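Local coordinates for protein DNA-entry nuclease (Competence-specific nuclease) (Streptococcus agalactiae ILRI112, PDB 4QGO) that probably cleaves DNA without sequence specificity, as a virulence nuclease of the beta-beta-alpha (His-Me finger) superfamily, at residues Lys168-Val174 with Leu191-Asp197; Val47-Val53 with Ala68-Ile74; Tyr156-Val160 with Leu200-Ile206. The protein carries 1 engineered substitution. All coordinates share one frame. Residue numbers count along the deposited sequence, not the author numbering.

The three contacts share the large antiparallel sheet. Contact 1 pairs strands 170-177 and 188-195 in its middle; contact 2 joins strands 52-54 and 66-70 at one margin, and contact 3 lays helix 153-165 against strand 201-207. Contacts 1 and 2 have centres about 10 Å apart and meet where Val-170 O lies 2.8 Å from Leu-70 N. Contact 1 is nested in the chain loop closed by contact 3; their centres are about 8 Å apart, and Leu-191 N lies 2.8 Å from Val-204 O. Contacts 2 and 3 are about 17 Å apart between centres, touching through Leu-70 CD1 and Val-160 CG1 (3.5 Å). The sulfate in contact 1 is probably from the crystallisation liquor.

Contact 1: Lys168-Val174 with Leu191-Asp197; sequences KRVRYRV and LEAKSQD. With SO4 (sulfate ion), chain C.
A beta hairpin in the middle of the large antiparallel sheet supplies this contact, its extended strands 170-174 and 191-195 running at 169° with axes 4.5 Å apart. Arg-171/Lys-194 and Arg-173/Glu-192 are hydrogen-bonded pairs (CA-CA 5.3 and 5.1 Å): Arg-171 N to Lys-194 O 2.9 Å, Lys-194 N to Arg-171 O 3.0 Å, and 2.9 Å for both Arg-173 N to Glu-192 O and Glu-192 N to Arg-173 O. Val-170/Ser-195, Tyr-172/Ala-193 and Val-174/Leu-191 are the non-hydrogen-bonded pairs. Their face, mostly apolar, packs on helix 153-165: Val-174 CG1 packs on Leu-191 CD2 (3.8 Å), and small Ala-193 admits the Tyr-172 ring (CD1 to CB 4.0 Å). The opposite face is charged. Arg-173 (chi1 t, chi2 t, chi3 p) meets Glu-192 (chi1 m, chi2 t) in a two-pronged salt bridge, NE to OE2 and NH2 to OE1 both 2.9 Å, while Thr-41 also binds OE1. Arg-173 NH1 donates to sulfate O4 (2.8 Å), Arg-171 NH2 more weakly (3.0 Å); Asn-67 binds both Arg-171 and the ion. Beyond the strands, Gln-196 N bonds Arg-169 O (2.9 Å), and Lys-168 NZ reaches Asp-197 OD2 (2.9 Å), a salt bridge across the open end. The result is a regular antiparallel hairpin, one face under a helix and the other charged, in the large sheet of this beta-beta-alpha nuclease domain.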
loop_
_atom_site.group_PDB
_atom_site.type_symbol
_atom_site.label_atom_id
_atom_site.label_comp_id
_atom_site.label_asym_id
_atom_site.label_seq_id
_atom_site.Cartn_x
_atom_site.Cartn_y
_atom_site.Cartn_z
ATOM N N LYS A 168 -13.492 15.739 4.645
ATOM C CA LYS A 168 -14.177 14.454 4.582
ATOM C C LYS A 168 -13.637 13.495 5.644
ATOM O O LYS A 168 -12.490 13.610 6.083
ATOM C CB LYS A 168 -14.051 13.837 3.194
ATOM C CG LYS A 168 -14.627 14.734 2.109
ATOM C CD LYS A 168 -14.717 14.014 0.787
ATOM C CE LYS A 168 -15.105 14.986 -0.320
ATOM N NZ LYS A 168 -16.386 15.690 -0.007
ATOM N N ARG A 169 -14.492 12.579 6.074
ATOM C CA ARG A 169 -14.113 11.469 6.944
ATOM C C ARG A 169 -13.877 10.260 6.051
ATOM O O ARG A 169 -14.759 9.867 5.289
ATOM C CB ARG A 169 -15.236 11.149 7.929
ATOM C CG ARG A 169 -15.419 12.181 9.035
ATOM C CD ARG A 169 -14.771 11.705 10.326
ATOM N NE ARG A 169 -15.502 10.594 10.922
ATOM C CZ ARG A 169 -15.151 9.982 12.048
ATOM N NH1 ARG A 169 -14.044 10.341 12.709
ATOM N NH2 ARG A 169 -15.888 8.984 12.502
ATOM N N VAL A 170 -12.685 9.687 6.131
ATOM C CA VAL A 170 -12.334 8.589 5.233
ATOM C C VAL A 170 -11.969 7.330 6.008
ATOM O O VAL A 170 -11.005 7.312 6.766
ATOM C CB VAL A 170 -11.182 8.975 4.282
ATOM C CG1 VAL A 170 -10.899 7.816 3.329
ATOM C CG2 VAL A 170 -11.554 10.219 3.484
ATOM N N ARG A 171 -12.772 6.284 5.832
ATOM C CA ARG A 171 -12.448 4.963 6.358
ATOM C C ARG A 171 -11.468 4.315 5.366
ATOM O O ARG A 171 -11.673 4.371 4.165
ATOM C CB ARG A 171 -13.733 4.145 6.514
ATOM C CG ARG A 171 -13.551 2.750 7.071
ATOM C CD ARG A 171 -13.175 2.726 8.568
ATOM N NE ARG A 171 -13.167 1.332 8.995
ATOM C CZ ARG A 171 -12.146 0.496 8.827
ATOM N NH1 ARG A 171 -11.001 0.926 8.302
ATOM N NH2 ARG A 171 -12.260 -0.769 9.198
ATOM N N TYR A 172 -10.388 3.728 5.882
ATOM C CA TYR A 172 -9.225 3.353 5.067
ATOM C C TYR A 172 -8.677 2.023 5.558
ATOM O O TYR A 172 -8.571 1.797 6.767
ATOM C CB TYR A 172 -8.161 4.445 5.240
ATOM C CG TYR A 172 -6.951 4.451 4.315
ATOM C CD1 TYR A 172 -7.080 4.285 2.941
ATOM C CD2 TYR A 172 -5.679 4.714 4.821
ATOM C CE1 TYR A 172 -5.960 4.330 2.104
ATOM C CE2 TYR A 172 -4.567 4.769 3.993
ATOM C CZ TYR A 172 -4.713 4.586 2.642
ATOM O OH TYR A 172 -3.608 4.640 1.806
ATOM N N ARG A 173 -8.339 1.137 4.624
ATOM C CA ARG A 173 -7.791 -0.169 4.966
ATOM C C ARG A 173 -6.696 -0.526 3.975
ATOM O O ARG A 173 -6.917 -0.500 2.766
ATOM C CB ARG A 173 -8.887 -1.243 4.988
ATOM C CG ARG A 173 -8.413 -2.649 5.403
ATOM C CD ARG A 173 -9.600 -3.556 5.765
ATOM N NE ARG A 173 -10.556 -3.714 4.665
ATOM C CZ ARG A 173 -11.862 -3.924 4.819
ATOM N NH1 ARG A 173 -12.405 -4.004 6.037
ATOM N NH2 ARG A 173 -12.642 -4.048 3.750
ATOM N N VAL A 174 -5.512 -0.831 4.499
ATOM C CA VAL A 174 -4.357 -1.160 3.675
ATOM C C VAL A 174 -3.816 -2.523 4.091
ATOM O O VAL A 174 -3.484 -2.746 5.259
ATOM C CB VAL A 174 -3.256 -0.103 3.822
ATOM C CG1 VAL A 174 -2.030 -0.505 3.019
ATOM C CG2 VAL A 174 -3.768 1.276 3.372
ATOM N N LEU A 191 -5.342 -1.456 -1.284
ATOM C CA LEU A 191 -5.820 -0.205 -0.688
ATOM C C LEU A 191 -7.319 -0.070 -0.884
ATOM O O LEU A 191 -7.805 -0.218 -2.004
ATOM C CB LEU A 191 -5.154 1.020 -1.331
ATOM C CG LEU A 191 -3.676 0.948 -1.707
ATOM C CD1 LEU A 191 -3.264 2.236 -2.392
ATOM C CD2 LEU A 191 -2.833 0.714 -0.470
ATOM N N GLU A 192 -8.036 0.247 0.196
ATOM C CA GLU A 192 -9.481 0.434 0.180
ATOM C C GLU A 192 -9.808 1.733 0.906
ATOM O O GLU A 192 -9.256 2.008 1.980
ATOM C CB GLU A 192 -10.156 -0.720 0.907
ATOM C CG GLU A 192 -9.937 -2.072 0.265
ATOM C CD GLU A 192 -10.502 -3.169 1.123
ATOM O OE1 GLU A 192 -11.729 -3.393 1.067
ATOM O OE2 GLU A 192 -9.728 -3.792 1.875
ATOM N N ALA A 193 -10.708 2.533 0.339
ATOM C CA ALA A 193 -11.095 3.791 0.971
ATOM C C ALA A 193 -12.554 4.117 0.695
ATOM O O ALA A 193 -13.068 3.823 -0.386
ATOM C CB ALA A 193 -10.199 4.941 0.504
ATOM N N LYS A 194 -13.207 4.747 1.669
ATOM C CA LYS A 194 -14.602 5.150 1.529
ATOM C C LYS A 194 -14.819 6.384 2.389
ATOM O O LYS A 194 -14.518 6.367 3.578
ATOM C CB LYS A 194 -15.513 4.004 1.982
ATOM C CG LYS A 194 -16.994 4.339 2.035
ATOM C CD LYS A 194 -17.524 4.607 0.643
ATOM C CE LYS A 194 -19.033 4.861 0.676
ATOM N NZ LYS A 194 -19.773 3.699 1.243
ATOM N N SER A 195 -15.336 7.456 1.796
ATOM C CA SER A 195 -15.703 8.625 2.591
ATOM C C SER A 195 -17.132 8.497 3.129
ATOM O O SER A 195 -17.974 7.800 2.543
ATOM C CB SER A 195 -15.537 9.921 1.786
ATOM O OG SER A 195 -16.452 9.971 0.702
ATOM N N GLN A 196 -17.383 9.159 4.251
ATOM C CA GLN A 196 -18.715 9.167 4.850
ATOM C C GLN A 196 -19.773 9.601 3.838
ATOM O O GLN A 196 -20.838 8.988 3.759
ATOM C CB GLN A 196 -18.740 10.077 6.082
ATOM C CG GLN A 196 -20.110 10.164 6.760
ATOM C CD GLN A 196 -20.186 11.267 7.812
ATOM O OE1 GLN A 196 -19.240 11.502 8.564
ATOM N NE2 GLN A 196 -21.327 11.949 7.864
ATOM N N ASP A 197 -19.465 10.628 3.046
ATOM C CA ASP A 197 -20.435 11.142 2.072
ATOM C C ASP A 197 -20.503 10.351 0.771
ATOM O O ASP A 197 -21.284 10.684 -0.120
ATOM C CB ASP A 197 -20.228 12.643 1.794
ATOM C CG ASP A 197 -18.967 12.953 0.981
ATOM O OD1 ASP A 197 -18.255 12.037 0.519
ATOM O OD2 ASP A 197 -18.691 14.154 0.785
HETATM S S SO4 C . -11.501 -4.959 9.400
HETATM O O1 SO4 C . -10.164 -5.418 9.059
HETATM O O2 SO4 C . -11.625 -4.816 10.841
HETATM O O3 SO4 C . -12.513 -5.917 8.937
HETATM O O4 SO4 C . -11.758 -3.666 8.784
HETATM O O HOH W 1 -17.903 9.425 9.754
#

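Contact 2: Val47-Val53 with Ala68-Ile74; sequences VNVKAYV and AMLDRTI
Val-47 begins the approach in loop conformation, its CG2 resting 3.5 Å from Met-69 CE; Met-69 (chi1 t, chi2 p, chi3 p) curls its flexible thioether chain back to meet it. At Val-49 the carbonyl accepts from Arg-169, which also bridges to Asp-71. Ala-51 is small enough to sit tightly against the turn: its CB lies 3.6 Å from Asp-71 OD1 and 3.9 Å from Ile-74 CD1, and water 2 links Ala-51 N (2.9 Å) to Asp-71 OD2 (3.2 Å). Asp-71 OD1 accepts from Thr-73 N (2.8 Å), forming an Asx turn, and from Thr-73 OG1 (2.6 Å). With Tyr-52 the antiparallel hairpin at the margin of the large sheet starts: Tyr-52 N to Met-69 O 3.1 Å, Met-69 N to Tyr-52 O 3.0 Å. The p rotamer of Tyr-52 folds its ring over the neighbouring strand, with Ala-68 CA 4.2 Å from the ring centroid in a CH-pi contact. Val-53 completes a non-hydrogen-bonded pair with Ala-68 (CA-CA 4.3 Å), its CG2 4.1 Å from Ala-68 CB.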
loop_
_atom_site.group_PDB
_atom_site.type_symbol
_atom_site.label_atom_id
_atom_site.label_comp_id
_atom_site.label_asym_id
_atom_site.label_seq_id
_atom_site.Cartn_x
_atom_site.Cartn_y
_atom_site.Cartn_z
ATOM N N VAL A 47 -19.681 5.745 10.683
ATOM C CA VAL A 47 -19.574 5.297 12.064
ATOM C C VAL A 47 -19.146 6.476 12.932
ATOM O O VAL A 47 -18.233 7.225 12.578
ATOM C CB VAL A 47 -18.573 4.122 12.211
ATOM C CG1 VAL A 47 -19.103 2.876 11.518
ATOM C CG2 VAL A 47 -17.236 4.482 11.622
ATOM N N ASN A 48 -19.822 6.658 14.062
ATOM C CA ASN A 48 -19.473 7.758 14.952
ATOM C C ASN A 48 -18.350 7.357 15.897
ATOM O O ASN A 48 -18.547 7.180 17.102
ATOM C CB ASN A 48 -20.703 8.239 15.728
ATOM C CG ASN A 48 -20.432 9.528 16.472
ATOM O OD1 ASN A 48 -19.696 10.392 15.984
ATOM N ND2 ASN A 48 -21.011 9.664 17.664
ATOM N N VAL A 49 -17.162 7.183 15.325
ATOM C CA VAL A 49 -15.999 6.803 16.111
ATOM C C VAL A 49 -14.862 7.795 15.927
ATOM O O VAL A 49 -14.731 8.435 14.878
ATOM C CB VAL A 49 -15.497 5.382 15.768
ATOM C CG1 VAL A 49 -16.586 4.345 16.056
ATOM C CG2 VAL A 49 -15.045 5.316 14.324
ATOM N N LYS A 50 -14.040 7.903 16.961
ATOM C CA LYS A 50 -12.870 8.764 16.962
ATOM C C LYS A 50 -11.885 8.313 15.885
ATOM O O LYS A 50 -11.723 7.117 15.655
ATOM C CB LYS A 50 -12.213 8.698 18.336
ATOM C CG LYS A 50 -11.042 9.582 18.512
ATOM C CD LYS A 50 -10.675 9.646 19.982
ATOM C CE LYS A 50 -10.542 8.265 20.606
ATOM N NZ LYS A 50 -9.201 7.658 20.370
ATOM N N ALA A 51 -11.252 9.273 15.213
ATOM C CA ALA A 51 -10.210 8.956 14.243
ATOM C C ALA A 51 -9.136 8.082 14.887
ATOM O O ALA A 51 -8.804 8.248 16.070
ATOM C CB ALA A 51 -9.598 10.233 13.695
ATOM N N TYR A 52 -8.588 7.145 14.115
ATOM C CA TYR A 52 -7.598 6.208 14.645
ATOM C C TYR A 52 -6.780 5.578 13.528
ATOM O O TYR A 52 -7.170 5.627 12.360
ATOM C CB TYR A 52 -8.293 5.071 15.421
ATOM C CG TYR A 52 -9.085 4.110 14.534
ATOM C CD1 TYR A 52 -10.414 4.356 14.214
ATOM C CD2 TYR A 52 -8.486 2.969 13.999
ATOM C CE1 TYR A 52 -11.139 3.490 13.388
ATOM C CE2 TYR A 52 -9.206 2.100 13.162
ATOM C CZ TYR A 52 -10.535 2.367 12.870
ATOM O OH TYR A 52 -11.252 1.515 12.036
ATOM N N VAL A 53 -5.649 4.990 13.908
ATOM C CA VAL A 53 -4.921 4.039 13.076
ATOM C C VAL A 53 -4.648 2.803 13.901
ATOM O O VAL A 53 -4.350 2.896 15.100
ATOM C CB VAL A 53 -3.578 4.599 12.604
ATOM C CG1 VAL A 53 -2.859 3.616 11.660
ATOM C CG2 VAL A 53 -3.818 5.855 11.915
ATOM N N ALA A 68 -7.813 2.410 9.428
ATOM C CA ALA A 68 -7.877 3.771 9.947
ATOM C C ALA A 68 -9.230 4.390 9.696
ATOM O O ALA A 68 -9.953 3.996 8.772
ATOM C CB ALA A 68 -6.794 4.640 9.320
ATOM N N MET A 69 -9.584 5.342 10.557
ATOM C CA MET A 69 -10.611 6.321 10.256
ATOM C C MET A 69 -9.905 7.648 10.275
ATOM O O MET A 69 -9.335 8.038 11.295
ATOM C CB MET A 69 -11.743 6.313 11.286
ATOM C CG MET A 69 -12.723 7.474 11.113
ATOM S SD MET A 69 -13.656 7.396 9.557
ATOM C CE MET A 69 -14.638 5.950 9.829
ATOM N N LEU A 70 -9.896 8.296 9.122
ATOM C CA LEU A 70 -9.100 9.489 8.907
ATOM C C LEU A 70 -9.960 10.736 8.872
ATOM O O LEU A 70 -11.022 10.755 8.259
ATOM C CB LEU A 70 -8.331 9.376 7.585
ATOM C CG LEU A 70 -7.400 8.171 7.401
ATOM C CD1 LEU A 70 -6.857 8.116 5.969
ATOM C CD2 LEU A 70 -6.253 8.200 8.404
ATOM N N ASP A 71 -9.478 11.783 9.531
ATOM C CA ASP A 71 -10.084 13.100 9.418
ATOM C C ASP A 71 -9.040 14.148 9.803
ATOM O O ASP A 71 -7.877 13.812 10.077
ATOM C CB ASP A 71 -11.388 13.221 10.240
ATOM C CG ASP A 71 -11.174 13.072 11.742
ATOM O OD1 ASP A 71 -10.106 13.459 12.264
ATOM O OD2 ASP A 71 -12.099 12.576 12.419
ATOM N N ARG A 72 -9.445 15.409 9.821
ATOM C CA ARG A 72 -8.484 16.482 10.051
ATOM C C ARG A 72 -7.859 16.485 11.434
ATOM O O ARG A 72 -6.851 17.159 11.643
ATOM C CB ARG A 72 -9.107 17.842 9.742
ATOM C CG ARG A 72 -9.176 18.120 8.255
ATOM C CD ARG A 72 -9.533 19.556 7.970
ATOM N NE ARG A 72 -8.364 20.348 7.609
ATOM C CZ ARG A 72 -8.396 21.382 6.775
ATOM N NH1 ARG A 72 -9.542 21.747 6.210
ATOM N NH2 ARG A 72 -7.284 22.047 6.502
ATOM N N THR A 73 -8.441 15.748 12.381
ATOM C CA THR A 73 -7.867 15.700 13.727
ATOM C C THR A 73 -6.567 14.902 13.822
ATOM O O THR A 73 -5.814 15.070 14.780
ATOM C CB THR A 73 -8.857 15.173 14.801
ATOM O OG1 THR A 73 -9.073 13.763 14.623
ATOM C CG2 THR A 73 -10.191 15.923 14.742
ATOM N N ILE A 74 -6.298 14.027 12.852
ATOM C CA ILE A 74 -5.052 13.260 12.875
ATOM C C ILE A 74 -4.170 13.487 11.647
ATOM O O ILE A 74 -3.065 12.958 11.562
ATOM C CB ILE A 74 -5.280 11.746 13.116
ATOM C CG1 ILE A 74 -6.069 11.104 11.972
ATOM C CG2 ILE A 74 -5.985 11.529 14.447
ATOM C CD1 ILE A 74 -6.115 9.581 12.070
HETATM O O HOH W 2 -12.069 11.994 15.592
#

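Contact 3: Tyr156-Val160 with Leu200-Ile206; sequences YESLV and LEFNVAI
Helix-on-sheet packing in the hydrophobic core of this nuclease domain brings helix segment 156-160 across strand 201-206 nearly antiparallel, at a signed crossing angle of -161° and 10.6 Å between axes. That spacing is filled by apolar side chains. Tyr-156 (chi1 -73°, chi2 -86°) spreads its ring flat over the strand: Val-204 CG2 (chi1 m) sits 3.9 Å from the centroid of the Tyr-156 ring, almost on its normal, as a CH-pi contact, while the polar end is satisfied by a hydrogen bond to Arg-151. Phe-202, with chi1 at 61° and chi2 at 74°, offers its face to the edge of Tyr-156 in a T-shaped pair with centroids 4.8 Å apart and planes at 66°. Ile-206, m at both chi angles, brings CD1 to 3.8 Å from Tyr-156 CD2. One helical turn on, Leu-159 (m, t) places CD1 4.2 Å from Phe-202 CD2. Leu-200, with chi1 t and chi2 p, places CD2 4.1 Å from Val-160 CA. Beta-branched Val-160, compact enough to fit beneath the sheet, also touches Val-170 and Tyr-172; held in the t rotamer, it presses CG2 against the edge of the Phe-202 ring, 3.7 Å from CZ.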
loop_
_atom_site.group_PDB
_atom_site.type_symbol
_atom_site.label_atom_id
_atom_site.label_comp_id
_atom_site.label_asym_id
_atom_site.label_seq_id
_atom_site.Cartn_x
_atom_site.Cartn_y
_atom_site.Cartn_z
ATOM N N TYR A 156 -3.030 7.053 -4.846
ATOM C CA TYR A 156 -4.185 6.784 -4.007
ATOM C C TYR A 156 -4.132 7.513 -2.683
ATOM O O TYR A 156 -5.155 8.010 -2.194
ATOM C CB TYR A 156 -4.391 5.276 -3.859
ATOM C CG TYR A 156 -4.936 4.730 -5.150
ATOM C CD1 TYR A 156 -6.310 4.737 -5.403
ATOM C CD2 TYR A 156 -4.087 4.281 -6.150
ATOM C CE1 TYR A 156 -6.813 4.282 -6.608
ATOM C CE2 TYR A 156 -4.582 3.821 -7.357
ATOM C CZ TYR A 156 -5.944 3.819 -7.572
ATOM O OH TYR A 156 -6.456 3.373 -8.772
ATOM N N GLU A 157 -2.936 7.613 -2.121
ATOM C CA GLU A 157 -2.752 8.423 -0.917
ATOM C C GLU A 157 -3.109 9.885 -1.171
ATOM O O GLU A 157 -3.720 10.527 -0.315
ATOM C CB GLU A 157 -1.334 8.268 -0.361
ATOM C CG GLU A 157 -1.127 6.878 0.265
ATOM C CD GLU A 157 0.316 6.554 0.524
ATOM O OE1 GLU A 157 1.174 7.091 -0.196
ATOM O OE2 GLU A 157 0.605 5.754 1.445
ATOM N N SER A 158 -2.759 10.394 -2.349
ATOM C CA SER A 158 -3.142 11.748 -2.715
ATOM C C SER A 158 -4.652 11.920 -2.789
ATOM O O SER A 158 -5.169 12.960 -2.370
ATOM C CB SER A 158 -2.512 12.154 -4.043
ATOM O OG SER A 158 -1.105 12.242 -3.912
ATOM N N LEU A 159 -5.372 10.924 -3.306
ATOM C CA LEU A 159 -6.828 11.018 -3.320
ATOM C C LEU A 159 -7.379 11.125 -1.905
ATOM O O LEU A 159 -8.300 11.906 -1.636
ATOM C CB LEU A 159 -7.461 9.800 -4.010
ATOM C CG LEU A 159 -7.166 9.628 -5.496
ATOM C CD1 LEU A 159 -7.839 8.352 -6.007
ATOM C CD2 LEU A 159 -7.629 10.841 -6.294
ATOM N N VAL A 160 -6.823 10.329 -0.996
ATOM C CA VAL A 160 -7.305 10.304 0.379
ATOM C C VAL A 160 -6.948 11.608 1.088
ATOM O O VAL A 160 -7.779 12.203 1.776
ATOM C CB VAL A 160 -6.713 9.123 1.156
ATOM C CG1 VAL A 160 -7.133 9.178 2.610
ATOM C CG2 VAL A 160 -7.181 7.814 0.538
ATOM N N LEU A 200 -15.837 9.642 -2.233
ATOM C CA LEU A 200 -14.591 8.923 -2.454
ATOM C C LEU A 200 -14.788 7.448 -2.167
ATOM O O LEU A 200 -15.241 7.073 -1.081
ATOM C CB LEU A 200 -13.478 9.452 -1.550
ATOM C CG LEU A 200 -12.137 8.713 -1.666
ATOM C CD1 LEU A 200 -11.518 8.959 -3.024
ATOM C CD2 LEU A 200 -11.176 9.141 -0.555
ATOM N N GLU A 201 -14.446 6.611 -3.137
ATOM C CA GLU A 201 -14.465 5.169 -2.912
ATOM C C GLU A 201 -13.543 4.484 -3.896
ATOM O O GLU A 201 -13.633 4.718 -5.097
ATOM C CB GLU A 201 -15.881 4.597 -3.022
ATOM C CG GLU A 201 -15.926 3.103 -2.704
ATOM C CD GLU A 201 -17.324 2.549 -2.514
ATOM O OE1 GLU A 201 -18.298 3.332 -2.531
ATOM O OE2 GLU A 201 -17.446 1.310 -2.327
ATOM N N PHE A 202 -12.645 3.655 -3.387
ATOM C CA PHE A 202 -11.820 2.837 -4.267
ATOM C C PHE A 202 -11.428 1.518 -3.617
ATOM O O PHE A 202 -11.491 1.369 -2.393
ATOM C CB PHE A 202 -10.588 3.597 -4.817
ATOM C CG PHE A 202 -9.622 4.097 -3.763
ATOM C CD1 PHE A 202 -8.772 3.223 -3.098
ATOM C CD2 PHE A 202 -9.516 5.455 -3.499
ATOM C CE1 PHE A 202 -7.864 3.683 -2.162
ATOM C CE2 PHE A 202 -8.599 5.932 -2.569
ATOM C CZ PHE A 202 -7.767 5.048 -1.901
ATOM N N ASN A 203 -11.029 0.562 -4.455
ATOM C CA ASN A 203 -10.607 -0.752 -4.015
ATOM C C ASN A 203 -9.608 -1.216 -5.062
ATOM O O ASN A 203 -9.993 -1.590 -6.173
ATOM C CB ASN A 203 -11.807 -1.710 -3.935
ATOM C CG ASN A 203 -11.463 -3.013 -3.252
ATOM O OD1 ASN A 203 -10.291 -3.332 -3.049
ATOM N ND2 ASN A 203 -12.488 -3.782 -2.891
ATOM N N VAL A 204 -8.325 -1.157 -4.719
ATOM C CA VAL A 204 -7.272 -1.440 -5.688
ATOM C C VAL A 204 -6.161 -2.299 -5.098
ATOM O O VAL A 204 -5.957 -2.347 -3.871
ATOM C CB VAL A 204 -6.633 -0.136 -6.242
ATOM C CG1 VAL A 204 -7.673 0.761 -6.938
ATOM C CG2 VAL A 204 -5.945 0.621 -5.125
ATOM N N ALA A 205 -5.440 -2.977 -5.983
ATOM C CA ALA A 205 -4.195 -3.638 -5.609
ATOM C C ALA A 205 -3.076 -2.998 -6.406
ATOM O O ALA A 205 -3.132 -2.957 -7.629
ATOM C CB ALA A 205 -4.263 -5.135 -5.896
ATOM N N ILE A 206 -2.072 -2.470 -5.705
ATOM C CA ILE A 206 -0.915 -1.844 -6.336
ATOM C C ILE A 206 0.185 -2.889 -6.425
ATOM O O ILE A 206 0.733 -3.293 -5.399
ATOM C CB ILE A 206 -0.364 -0.689 -5.475
ATOM C CG1 ILE A 206 -1.481 0.251 -4.997
ATOM C CG2 ILE A 206 0.741 0.052 -6.235
ATOM C CD1 ILE A 206 -2.184 0.974 -6.083
#